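Local coordinates for protein iron transport multicopper oxidase FET3 (Saccharomyces cerevisiae, PDB 1ZPU) that oxidises ferrous iron to ferric iron at the yeast cell surface, using four copper ions and reducing dioxygen to water, for high-affinity iron uptake, at residues Q168-N173 / Q254-T259; W180-D185 / V240-D245; F198-F203 / Y229-Q234. All coordinates share one frame; numbering follows the deposited sequence.

Contact 1: Q168-N173 / Q254-T259; sequences QNLIVN and QKFDDT. With NAG (2-acetamido-2-deoxy-beta-D-glucopyranose), chain G; MAN (alpha-D-mannopyranose), chain H; NAG (2-acetamido-2-deoxy-beta-D-glucopyranose), chain L.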
loop_
_atom_site.group_PDB
_atom_site.type_symbol
_atom_site.label_atom_id
_atom_site.label_comp_id
_atom_site.label_asym_id
_atom_site.label_seq_id
_atom_site.Cartn_x
_atom_site.Cartn_y
_atom_site.Cartn_z
ATOM N N GLN A 168 -17.671 3.918 8.156
ATOM C CA GLN A 168 -18.840 4.745 8.381
ATOM C C GLN A 168 -19.010 5.845 7.363
ATOM O O GLN A 168 -20.125 6.312 7.157
ATOM C CB GLN A 168 -18.839 5.304 9.798
ATOM C CG GLN A 168 -19.417 4.332 10.840
ATOM C CD GLN A 168 -18.632 3.025 10.922
ATOM O OE1 GLN A 168 -17.575 2.959 11.545
ATOM N NE2 GLN A 168 -19.142 1.990 10.273
ATOM N N ASN A 169 -17.912 6.247 6.722
ATOM C CA ASN A 169 -17.921 7.319 5.735
ATOM C C ASN A 169 -16.670 7.358 4.887
ATOM O O ASN A 169 -15.616 6.871 5.295
ATOM C CB ASN A 169 -18.048 8.685 6.423
ATOM C CG ASN A 169 -19.479 9.165 6.504
ATOM O OD1 ASN A 169 -20.214 9.207 5.492
ATOM N ND2 ASN A 169 -19.895 9.527 7.709
ATOM N N LEU A 170 -16.792 7.972 3.711
ATOM C CA LEU A 170 -15.632 8.372 2.921
ATOM C C LEU A 170 -15.151 9.759 3.345
ATOM O O LEU A 170 -15.958 10.651 3.612
ATOM C CB LEU A 170 -15.977 8.380 1.419
ATOM C CG LEU A 170 -16.248 7.009 0.784
ATOM C CD1 LEU A 170 -16.491 7.110 -0.706
ATOM C CD2 LEU A 170 -15.087 6.068 1.061
ATOM N N ILE A 171 -13.838 9.941 3.394
ATOM C CA ILE A 171 -13.252 11.234 3.706
ATOM C C ILE A 171 -12.216 11.681 2.661
ATOM O O ILE A 171 -11.682 10.855 1.918
ATOM C CB ILE A 171 -12.675 11.241 5.126
ATOM C CG1 ILE A 171 -11.674 10.091 5.308
ATOM C CG2 ILE A 171 -13.796 11.134 6.134
ATOM C CD1 ILE A 171 -10.825 10.239 6.510
ATOM N N VAL A 172 -12.004 12.995 2.573
ATOM C CA VAL A 172 -10.938 13.612 1.766
ATOM C C VAL A 172 -10.174 14.577 2.641
ATOM O O VAL A 172 -10.790 15.352 3.385
ATOM C CB VAL A 172 -11.440 14.456 0.533
ATOM C CG1 VAL A 172 -11.084 13.795 -0.739
ATOM C CG2 VAL A 172 -12.931 14.788 0.585
ATOM N N ASN A 173 -8.840 14.559 2.540
ATOM C CA ASN A 173 -7.980 15.425 3.374
ATOM C C ASN A 173 -8.446 15.467 4.807
ATOM O O ASN A 173 -8.439 16.506 5.420
ATOM C CB ASN A 173 -7.927 16.849 2.837
ATOM C CG ASN A 173 -6.890 17.021 1.778
ATOM O OD1 ASN A 173 -6.450 16.043 1.151
ATOM N ND2 ASN A 173 -6.489 18.280 1.560
ATOM N N GLN A 254 -16.542 11.392 -4.785
ATOM C CA GLN A 254 -15.928 10.105 -4.455
ATOM C C GLN A 254 -17.004 9.063 -4.064
ATOM O O GLN A 254 -17.993 9.386 -3.391
ATOM C CB GLN A 254 -14.794 10.257 -3.411
ATOM C CG GLN A 254 -15.216 10.494 -2.013
ATOM C CD GLN A 254 -14.094 11.060 -1.121
ATOM O OE1 GLN A 254 -14.139 12.225 -0.734
ATOM N NE2 GLN A 254 -13.119 10.225 -0.759
ATOM N N LYS A 255 -16.818 7.824 -4.512
ATOM C CA LYS A 255 -17.841 6.797 -4.328
ATOM C C LYS A 255 -17.224 5.488 -3.847
ATOM O O LYS A 255 -16.168 5.095 -4.346
ATOM C CB LYS A 255 -18.570 6.578 -5.661
ATOM C CG LYS A 255 -19.838 5.768 -5.567
ATOM C CD LYS A 255 -20.423 5.513 -6.942
ATOM C CE LYS A 255 -21.877 5.075 -6.870
ATOM N NZ LYS A 255 -22.187 4.285 -5.638
ATOM N N PHE A 256 -17.873 4.836 -2.880
ATOM C CA PHE A 256 -17.458 3.519 -2.400
ATOM C C PHE A 256 -17.494 2.508 -3.542
ATOM O O PHE A 256 -18.377 2.572 -4.412
ATOM C CB PHE A 256 -18.461 3.002 -1.378
ATOM C CG PHE A 256 -18.113 3.268 0.053
ATOM C CD1 PHE A 256 -18.626 4.375 0.709
ATOM C CD2 PHE A 256 -17.355 2.349 0.774
ATOM C CE1 PHE A 256 -18.335 4.594 2.032
ATOM C CE2 PHE A 256 -17.061 2.550 2.107
ATOM C CZ PHE A 256 -17.542 3.675 2.743
ATOM N N ASP A 257 -16.566 1.556 -3.534
ATOM C CA ASP A 257 -16.749 0.314 -4.282
ATOM C C ASP A 257 -17.454 -0.679 -3.353
ATOM O O ASP A 257 -16.809 -1.449 -2.631
ATOM C CB ASP A 257 -15.407 -0.227 -4.731
ATOM C CG ASP A 257 -15.512 -1.555 -5.443
ATOM O OD1 ASP A 257 -14.455 -2.026 -5.911
ATOM O OD2 ASP A 257 -16.623 -2.136 -5.535
ATOM N N ASP A 258 -18.781 -0.649 -3.355
ATOM C CA ASP A 258 -19.543 -1.348 -2.322
ATOM C C ASP A 258 -19.512 -2.864 -2.519
ATOM O O ASP A 258 -19.903 -3.638 -1.650
ATOM C CB ASP A 258 -20.973 -0.806 -2.249
ATOM C CG ASP A 258 -21.674 -0.837 -3.584
ATOM O OD1 ASP A 258 -22.331 0.169 -3.938
ATOM O OD2 ASP A 258 -21.556 -1.861 -4.288
ATOM N N THR A 259 -19.041 -3.263 -3.687
ATOM C CA THR A 259 -18.687 -4.638 -4.000
ATOM C C THR A 259 -17.829 -5.276 -2.899
ATOM O O THR A 259 -17.990 -6.449 -2.564
ATOM C CB THR A 259 -17.950 -4.610 -5.343
ATOM O OG1 THR A 259 -18.921 -4.787 -6.367
ATOM C CG2 THR A 259 -16.797 -5.653 -5.459
HETATM C C1 NAG G . -5.361 18.484 0.673
HETATM C C2 NAG G . -5.466 19.923 0.157
HETATM C C3 NAG G . -4.233 20.295 -0.658
HETATM C C4 NAG G . -2.918 19.962 0.056
HETATM C C5 NAG G . -2.976 18.541 0.577
HETATM C C6 NAG G . -1.783 18.348 1.488
HETATM C C7 NAG G . -7.542 21.077 -0.436
HETATM C C8 NAG G . -8.597 21.342 -1.487
HETATM N N2 NAG G . -6.666 20.092 -0.637
HETATM O O3 NAG G . -4.272 21.673 -0.902
HETATM O O4 NAG G . -1.814 19.967 -0.834
HETATM O O5 NAG G . -4.130 18.350 1.349
HETATM O O6 NAG G . -1.700 17.017 1.933
HETATM O O7 NAG G . -7.517 21.773 0.576
HETATM C C1 MAN H . -24.735 9.280 8.915
HETATM C C2 MAN H . -24.060 9.224 7.550
HETATM C C3 MAN H . -23.551 7.824 7.238
HETATM C C4 MAN H . -22.741 7.289 8.410
HETATM C C5 MAN H . -23.556 7.334 9.684
HETATM C C6 MAN H . -22.703 6.870 10.849
HETATM O O2 MAN H . -22.954 10.085 7.556
HETATM O O3 MAN H . -22.726 7.850 6.094
HETATM O O4 MAN H . -22.347 5.969 8.158
HETATM O O5 MAN H . -23.941 8.671 9.917
HETATM O O6 MAN H . -23.450 7.071 12.026
HETATM C C1 NAG L . -24.593 7.460 -5.672
HETATM C C2 NAG L . -26.101 7.677 -5.616
HETATM C C3 NAG L . -26.885 6.869 -6.659
HETATM C C4 NAG L . -26.394 7.157 -8.059
HETATM C C5 NAG L . -24.902 6.827 -8.030
HETATM C C6 NAG L . -24.257 7.098 -9.386
HETATM C C7 NAG L . -27.450 8.165 -3.644
HETATM C C8 NAG L . -27.465 9.636 -3.951
HETATM N N2 NAG L . -26.586 7.371 -4.296
HETATM O O3 NAG L . -28.251 7.211 -6.648
HETATM O O4 NAG L . -27.150 6.353 -8.946
HETATM O O5 NAG L . -24.201 7.588 -7.032
HETATM O O6 NAG L . -24.236 8.488 -9.613
HETATM O O7 NAG L . -28.239 7.740 -2.801
#

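Contact 2: W180-D185 / V240-D245; sequences WEVQPD and VHTKND. With NAG (2-acetamido-2-deoxy-beta-D-glucopyranose), chain G.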
loop_
_atom_site.group_PDB
_atom_site.type_symbol
_atom_site.label_atom_id
_atom_site.label_comp_id
_atom_site.label_asym_id
_atom_site.label_seq_id
_atom_site.Cartn_x
_atom_site.Cartn_y
_atom_site.Cartn_z
ATOM N N TRP A 180 -12.428 23.210 -2.564
ATOM C CA TRP A 180 -11.250 23.477 -3.368
ATOM C C TRP A 180 -11.516 24.722 -4.206
ATOM O O TRP A 180 -12.302 24.704 -5.165
ATOM C CB TRP A 180 -10.903 22.262 -4.230
ATOM C CG TRP A 180 -9.748 22.452 -5.165
ATOM C CD1 TRP A 180 -8.644 23.219 -4.959
ATOM C CD2 TRP A 180 -9.573 21.836 -6.435
ATOM N NE1 TRP A 180 -7.793 23.132 -6.028
ATOM C CE2 TRP A 180 -8.333 22.281 -6.949
ATOM C CE3 TRP A 180 -10.348 20.957 -7.202
ATOM C CZ2 TRP A 180 -7.847 21.887 -8.202
ATOM C CZ3 TRP A 180 -9.864 20.555 -8.462
ATOM C CH2 TRP A 180 -8.621 21.026 -8.943
ATOM N N GLU A 181 -10.875 25.816 -3.812
ATOM C CA GLU A 181 -11.032 27.107 -4.490
ATOM C C GLU A 181 -10.122 27.193 -5.709
ATOM O O GLU A 181 -8.902 27.114 -5.579
ATOM C CB GLU A 181 -10.658 28.241 -3.541
ATOM C CG GLU A 181 -11.215 28.099 -2.145
ATOM C CD GLU A 181 -11.557 29.447 -1.547
ATOM O OE1 GLU A 181 -12.729 29.623 -1.136
ATOM O OE2 GLU A 181 -10.666 30.340 -1.512
ATOM N N VAL A 182 -10.700 27.369 -6.892
ATOM C CA VAL A 182 -9.885 27.371 -8.104
ATOM C C VAL A 182 -9.869 28.718 -8.788
ATOM O O VAL A 182 -10.680 29.576 -8.473
ATOM C CB VAL A 182 -10.296 26.263 -9.118
ATOM C CG1 VAL A 182 -9.951 24.878 -8.569
ATOM C CG2 VAL A 182 -11.766 26.375 -9.502
ATOM N N GLN A 183 -8.927 28.900 -9.707
ATOM C CA GLN A 183 -8.878 30.076 -10.585
ATOM C C GLN A 183 -9.277 29.667 -11.998
ATOM O O GLN A 183 -8.969 28.559 -12.430
ATOM C CB GLN A 183 -7.466 30.664 -10.623
ATOM C CG GLN A 183 -6.956 31.159 -9.289
ATOM C CD GLN A 183 -7.608 32.455 -8.871
ATOM O OE1 GLN A 183 -7.835 33.358 -9.691
ATOM N NE2 GLN A 183 -7.912 32.564 -7.587
ATOM N N PRO A 184 -9.958 30.558 -12.733
ATOM C CA PRO A 184 -10.372 30.220 -14.099
ATOM C C PRO A 184 -9.177 29.987 -15.018
ATOM O O PRO A 184 -8.096 30.535 -14.778
ATOM C CB PRO A 184 -11.122 31.473 -14.554
ATOM C CG PRO A 184 -10.568 32.578 -13.695
ATOM C CD PRO A 184 -10.367 31.926 -12.362
ATOM N N ASP A 185 -9.373 29.178 -16.057
ATOM C CA ASP A 185 -8.360 28.967 -17.097
ATOM C C ASP A 185 -6.982 28.657 -16.513
ATOM O O ASP A 185 -5.998 29.334 -16.784
ATOM C CB ASP A 185 -8.293 30.180 -18.045
ATOM C CG ASP A 185 -7.335 29.962 -19.210
ATOM O OD1 ASP A 185 -7.322 28.836 -19.760
ATOM O OD2 ASP A 185 -6.587 30.903 -19.569
ATOM N N VAL A 240 -5.734 18.789 -14.547
ATOM C CA VAL A 240 -7.102 19.286 -14.657
ATOM C C VAL A 240 -7.042 20.738 -15.091
ATOM O O VAL A 240 -6.389 21.554 -14.435
ATOM C CB VAL A 240 -7.863 19.173 -13.312
ATOM C CG1 VAL A 240 -9.180 19.915 -13.367
ATOM C CG2 VAL A 240 -8.111 17.712 -12.960
ATOM N N HIS A 241 -7.699 21.057 -16.202
ATOM C CA HIS A 241 -7.729 22.431 -16.670
ATOM C C HIS A 241 -9.104 23.041 -16.416
ATOM O O HIS A 241 -10.132 22.501 -16.853
ATOM C CB HIS A 241 -7.316 22.541 -18.145
ATOM C CG HIS A 241 -7.045 23.953 -18.598
ATOM N ND1 HIS A 241 -5.974 24.696 -18.142
ATOM C CD2 HIS A 241 -7.698 24.747 -19.481
ATOM C CE1 HIS A 241 -5.987 25.888 -18.711
ATOM N NE2 HIS A 241 -7.019 25.943 -19.534
ATOM N N THR A 242 -9.099 24.167 -15.707
ATOM C CA THR A 242 -10.320 24.833 -15.274
ATOM C C THR A 242 -10.945 25.674 -16.393
ATOM O O THR A 242 -10.254 26.098 -17.321
ATOM C CB THR A 242 -10.064 25.689 -14.003
ATOM O OG1 THR A 242 -9.132 26.730 -14.297
ATOM C CG2 THR A 242 -9.495 24.825 -12.872
ATOM N N LYS A 243 -12.253 25.903 -16.279
ATOM C CA LYS A 243 -13.054 26.604 -17.270
ATOM C C LYS A 243 -12.864 28.113 -17.207
ATOM O O LYS A 243 -12.282 28.623 -16.258
ATOM C CB LYS A 243 -14.530 26.275 -17.044
ATOM C CG LYS A 243 -14.789 24.815 -16.784
ATOM C CD LYS A 243 -16.140 24.336 -17.293
ATOM C CE LYS A 243 -16.165 22.801 -17.259
ATOM N NZ LYS A 243 -17.224 22.148 -18.106
ATOM N N ASN A 244 -13.370 28.822 -18.220
ATOM C CA ASN A 244 -13.259 30.275 -18.271
ATOM C C ASN A 244 -14.276 31.013 -17.407
ATOM O O ASN A 244 -14.040 32.156 -17.012
ATOM C CB ASN A 244 -13.279 30.776 -19.716
ATOM C CG ASN A 244 -11.984 30.467 -20.445
ATOM O OD1 ASN A 244 -11.061 29.897 -19.859
ATOM N ND2 ASN A 244 -11.909 30.832 -21.728
ATOM N N ASP A 245 -15.392 30.358 -17.098
ATOM C CA ASP A 245 -16.446 30.969 -16.290
ATOM C C ASP A 245 -16.256 30.817 -14.779
ATOM O O ASP A 245 -16.043 29.717 -14.253
ATOM C CB ASP A 245 -17.802 30.404 -16.684
ATOM C CG ASP A 245 -18.205 30.791 -18.079
ATOM O OD1 ASP A 245 -18.679 29.894 -18.813
ATOM O OD2 ASP A 245 -18.051 31.984 -18.446
HETATM C C1 NAG G . -5.361 18.484 0.673
HETATM C C2 NAG G . -5.466 19.923 0.157
HETATM C C3 NAG G . -4.233 20.295 -0.658
HETATM C C4 NAG G . -2.918 19.962 0.056
HETATM C C5 NAG G . -2.976 18.541 0.577
HETATM C C6 NAG G . -1.783 18.348 1.488
HETATM C C7 NAG G . -7.542 21.077 -0.436
HETATM C C8 NAG G . -8.597 21.342 -1.487
HETATM N N2 NAG G . -6.666 20.092 -0.637
HETATM O O3 NAG G . -4.272 21.673 -0.902
HETATM O O4 NAG G . -1.814 19.967 -0.834
HETATM O O5 NAG G . -4.130 18.350 1.349
HETATM O O6 NAG G . -1.700 17.017 1.933
HETATM O O7 NAG G . -7.517 21.773 0.576
#

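Contact 3: F198-F203 / Y229-Q234; sequences FVSQYF and YITVAQ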
loop_
_atom_site.group_PDB
_atom_site.type_symbol
_atom_site.label_atom_id
_atom_site.label_comp_id
_atom_site.label_asym_id
_atom_site.label_seq_id
_atom_site.Cartn_x
_atom_site.Cartn_y
_atom_site.Cartn_z
ATOM N N PHE A 198 -8.928 0.038 3.401
ATOM C CA PHE A 198 -9.811 -1.023 2.954
ATOM C C PHE A 198 -10.324 -0.769 1.543
ATOM O O PHE A 198 -9.897 -1.394 0.595
ATOM C CB PHE A 198 -10.971 -1.181 3.967
ATOM C CG PHE A 198 -12.000 -2.221 3.605
ATOM C CD1 PHE A 198 -11.715 -3.267 2.733
ATOM C CD2 PHE A 198 -13.257 -2.179 4.198
ATOM C CE1 PHE A 198 -12.684 -4.244 2.436
ATOM C CE2 PHE A 198 -14.237 -3.155 3.895
ATOM C CZ PHE A 198 -13.941 -4.176 3.018
ATOM N N VAL A 199 -11.212 0.196 1.423
ATOM C CA VAL A 199 -12.136 0.275 0.308
ATOM C C VAL A 199 -11.604 1.016 -0.949
ATOM O O VAL A 199 -11.060 2.111 -0.862
ATOM C CB VAL A 199 -13.429 0.882 0.888
ATOM C CG1 VAL A 199 -14.040 1.942 -0.007
ATOM C CG2 VAL A 199 -14.395 -0.207 1.252
ATOM N N SER A 200 -11.740 0.417 -2.119
ATOM C CA SER A 200 -11.458 1.142 -3.379
ATOM C C SER A 200 -12.455 2.284 -3.597
ATOM O O SER A 200 -13.599 2.219 -3.150
ATOM C CB SER A 200 -11.599 0.212 -4.582
ATOM O OG SER A 200 -10.719 -0.893 -4.555
ATOM N N GLN A 201 -12.054 3.321 -4.313
ATOM C CA GLN A 201 -12.983 4.414 -4.558
ATOM C C GLN A 201 -13.037 4.794 -6.013
ATOM O O GLN A 201 -12.019 4.749 -6.715
ATOM C CB GLN A 201 -12.587 5.640 -3.762
ATOM C CG GLN A 201 -12.625 5.449 -2.254
ATOM C CD GLN A 201 -12.522 6.765 -1.531
ATOM O OE1 GLN A 201 -12.941 7.804 -2.056
ATOM N NE2 GLN A 201 -11.960 6.746 -0.339
ATOM N N TYR A 202 -14.220 5.175 -6.477
ATOM C CA TYR A 202 -14.316 5.831 -7.768
ATOM C C TYR A 202 -14.184 7.314 -7.514
ATOM O O TYR A 202 -14.682 7.831 -6.504
ATOM C CB TYR A 202 -15.641 5.555 -8.459
ATOM C CG TYR A 202 -15.954 4.110 -8.666
ATOM C CD1 TYR A 202 -16.622 3.393 -7.679
ATOM C CD2 TYR A 202 -15.609 3.456 -9.855
ATOM C CE1 TYR A 202 -16.933 2.064 -7.853
ATOM C CE2 TYR A 202 -15.916 2.115 -10.049
ATOM C CZ TYR A 202 -16.582 1.423 -9.038
ATOM O OH TYR A 202 -16.906 0.087 -9.167
ATOM N N PHE A 203 -13.506 8.000 -8.419
ATOM C CA PHE A 203 -13.297 9.418 -8.271
ATOM C C PHE A 203 -13.561 10.136 -9.575
ATOM O O PHE A 203 -13.094 9.693 -10.632
ATOM C CB PHE A 203 -11.868 9.695 -7.834
ATOM C CG PHE A 203 -11.568 11.147 -7.667
ATOM C CD1 PHE A 203 -11.800 11.775 -6.449
ATOM C CD2 PHE A 203 -11.061 11.894 -8.733
ATOM C CE1 PHE A 203 -11.523 13.118 -6.287
ATOM C CE2 PHE A 203 -10.787 13.232 -8.591
ATOM C CZ PHE A 203 -11.024 13.855 -7.369
ATOM N N TYR A 229 -10.754 4.559 -11.024
ATOM C CA TYR A 229 -10.932 3.582 -9.956
ATOM C C TYR A 229 -9.595 3.490 -9.203
ATOM O O TYR A 229 -8.609 3.011 -9.746
ATOM C CB TYR A 229 -11.353 2.226 -10.533
ATOM C CG TYR A 229 -11.613 1.134 -9.507
ATOM C CD1 TYR A 229 -12.857 1.005 -8.878
ATOM C CD2 TYR A 229 -10.609 0.234 -9.161
ATOM C CE1 TYR A 229 -13.088 0.013 -7.926
ATOM C CE2 TYR A 229 -10.827 -0.759 -8.217
ATOM C CZ TYR A 229 -12.064 -0.872 -7.607
ATOM O OH TYR A 229 -12.238 -1.879 -6.679
ATOM N N ILE A 230 -9.554 3.974 -7.971
ATOM C CA ILE A 230 -8.318 4.004 -7.186
ATOM C C ILE A 230 -8.437 3.070 -5.987
ATOM O O ILE A 230 -9.287 3.303 -5.103
ATOM C CB ILE A 230 -8.028 5.423 -6.632
ATOM C CG1 ILE A 230 -8.290 6.470 -7.721
ATOM C CG2 ILE A 230 -6.629 5.517 -6.100
ATOM C CD1 ILE A 230 -7.951 7.885 -7.309
ATOM N N THR A 231 -7.602 2.025 -5.952
ATOM C CA THR A 231 -7.562 1.112 -4.807
ATOM C C THR A 231 -6.756 1.773 -3.712
ATOM O O THR A 231 -6.106 2.783 -3.944
ATOM C CB THR A 231 -6.890 -0.267 -5.132
ATOM O OG1 THR A 231 -5.457 -0.157 -5.064
ATOM C CG2 THR A 231 -7.313 -0.823 -6.493
ATOM N N VAL A 232 -6.767 1.200 -2.511
ATOM C CA VAL A 232 -5.965 1.784 -1.433
ATOM C C VAL A 232 -4.507 1.674 -1.824
ATOM O O VAL A 232 -4.127 0.728 -2.508
ATOM C CB VAL A 232 -6.213 1.140 -0.080
ATOM C CG1 VAL A 232 -7.647 1.323 0.307
ATOM C CG2 VAL A 232 -5.847 -0.314 -0.090
ATOM N N ALA A 233 -3.721 2.674 -1.436
ATOM C CA ALA A 233 -2.277 2.674 -1.630
ATOM C C ALA A 233 -1.834 3.157 -3.000
ATOM O O ALA A 233 -0.681 3.500 -3.182
ATOM C CB ALA A 233 -1.683 1.293 -1.333
ATOM N N GLN A 234 -2.728 3.174 -3.980
ATOM C CA GLN A 234 -2.298 3.680 -5.279
ATOM C C GLN A 234 -2.463 5.182 -5.457
ATOM O O GLN A 234 -3.242 5.810 -4.743
ATOM C CB GLN A 234 -2.793 2.857 -6.486
ATOM C CG GLN A 234 -4.254 2.501 -6.617
ATOM C CD GLN A 234 -4.483 1.389 -7.682
ATOM O OE1 GLN A 234 -3.630 0.502 -7.886
ATOM N NE2 GLN A 234 -5.638 1.447 -8.369
#

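Contact 1: Q168-N173 / Q254-T259
Leu170 lies against Phe256 at the packed heart of this contact. Its CD2 sits over one face of the ring, displaced toward the rim, 3.8 Å from the ring centroid and 15° off the normal, a CH-pi contact. The other methyl turns to the backbone, with Leu170 CD1 3.6 Å from Lys255 C. Leu170 CG is anti to its own carbonyl carbon (chi1 -68°), which sends the branch across to the facing strand.

Strands 169-172 and 250-256 belong to the two different sheets of the second cupredoxin-like domain, and their axes pass 8.1 Å apart, so side chains rather than backbone bonds fill the sandwich between them. One polar link crosses it: Gln254 NE2 donates to Ile171 O at 3.1 Å, from above the carbonyl plane, and also bonds Gln201 OE1. Gln254 OE1 meanwhile lies beside the methyls of Val172. An alanine in place of Gln254 would probably leave Ile171 O without its donor from the facing sheet, Gln201 OE1 without its mate, and a gap beside Val172 and Leu170.

Outside the sandwich the contact is looser, and sugars meet both outer faces. On one, Gln168 and Asn169 form a classic beta bulge opposite Trp142, and both start away from the facing strand; Asn169 ND2 donates to O2 of a mannose at 3.1 Å. On the other, Lys255 CE lies 3.4 Å from O5 of an N-acetylglucosamine. At the partly exposed far end, Asn173 ND2 carries its own N-acetylglucosamine through a covalent bond to C1.

Contact 2: W180-D185 / V240-D245
Asp185 and His241 lie side by side and point the same way, joined by a bond from His241 NE2 to Asp185 OD1 of 2.9 Å. The oxygen is met on its anti side and lies at the ring's edge, near its plane, while carboxylate and ring stand almost perpendicular, 88° apart. Asn244 OD1 approaches the same residue, 3.3 Å from Asp185 CB.

Two further bonds involve backbone atoms. Thr242 OG1 donates to Gln183 O at 2.6 Å, in the carbonyl plane; it sits between its own backbone N and carbonyl carbon (chi1 63°), and from there faces residues 183-185. Asp185 N donates to Lys243 O at 3.0 Å, and Pro184 CB rests on that same carbonyl oxygen at 3.5 Å. On the inner side the contact becomes apolar, with Val182 CB 4.1 Å from Thr242 CG2.

A second shell fixes these groups. His241 ND1 bonds Thr187 OG1, so both ring nitrogens are engaged and rotation of the imidazole is restrained; Thr242 OG1 is also bonded by Thr186 N. Val182 CG1 covers the centre of one face of Trp180, whose CB lies 3.7 Å from C8 of the N-acetylglucosamine on Asn173.

The contact is at the rim of the second cupredoxin-like domain, partly buried and far from the coppers. It joins the loop after strand 179-181, an edge of one sheet, to the end of strand 235-241 in the other, with Tyr188 of strand 187-194 and Met276 of strand 271-277 packed beneath.

Contact 3: F198-F203 / Y229-Q234
Phe198 begins the contact through its backbone, its O lying 3.5 Å from Val232 CG1. The same methyl reaches on to Val199 O. The Phe198 side chain starts away from residues 229-234, and its ring meets Trp467 edge-to-face, near the type 1 copper ligand His468, while the side chain of Val232 is about 4 Å from that of the type 3 ligand His464.

Ser200 points toward the other segment. Its OG donates to Tyr229 OH at 2.8 Å, and its CB lies beside the phenol carbon CZ.

Gln201 starts the antiparallel ladder: it forms a hydrogen-bonded pair with Ile230, in which Gln201 N to Ile230 O and Ile230 N to Gln201 O both measure 2.9 Å. Both are nearly straight. Both side chains leave the sheet on its inner face, over Leu139.

Tyr202 and Tyr229 make the next, non-hydrogen-bonded pair on the other face. The edge of Tyr229 is turned to the face of Tyr202, a T-shaped stack with centroids 5.2 Å apart and planes at 67°; Tyr229 CD1 lies over the Tyr202 ring, off toward its rim. Tyr229 CG is anti to its backbone N (chi1 -178°), and the ring runs back past Tyr202 to Ser200. Phe203 closes the contact on the inner face, its CB 4.3 Å from Ile230 CD1.

After Ile230 the chain enters a type II turn, 231-234, where Thr231 packs on Thr438 and Tyr440 of the third cupredoxin-like domain. Tyr229 OH receives the Ser200 proton and also bonds Asp257 OD1; its own proton probably goes to that carboxylate, a chain of hydrogen bonds that would hold the buried phenol in place.

All three contacts lie in the second cupredoxin-like domain. Contacts 1 and 3 are buried, their centres 9 Å apart, and touch because strands 250-256 and 201-205 are neighbours in one sheet. Contact 3 is built within that sheet, by backbone bonds and stacked tyrosines at its edge facing the third domain and the coppers; contact 1 instead spans the sandwich, mostly by apolar packing with a lone amide bond. Contact 2 also bridges the two sheets, but at the surface, its centre about 25 Å from the centre of either, and relies on loop hydrogen bonds and a histidine-carboxylate pair. Contacts 1 and 2 share the glycan carried by Asn173, whereas contact 3 meets no sugar.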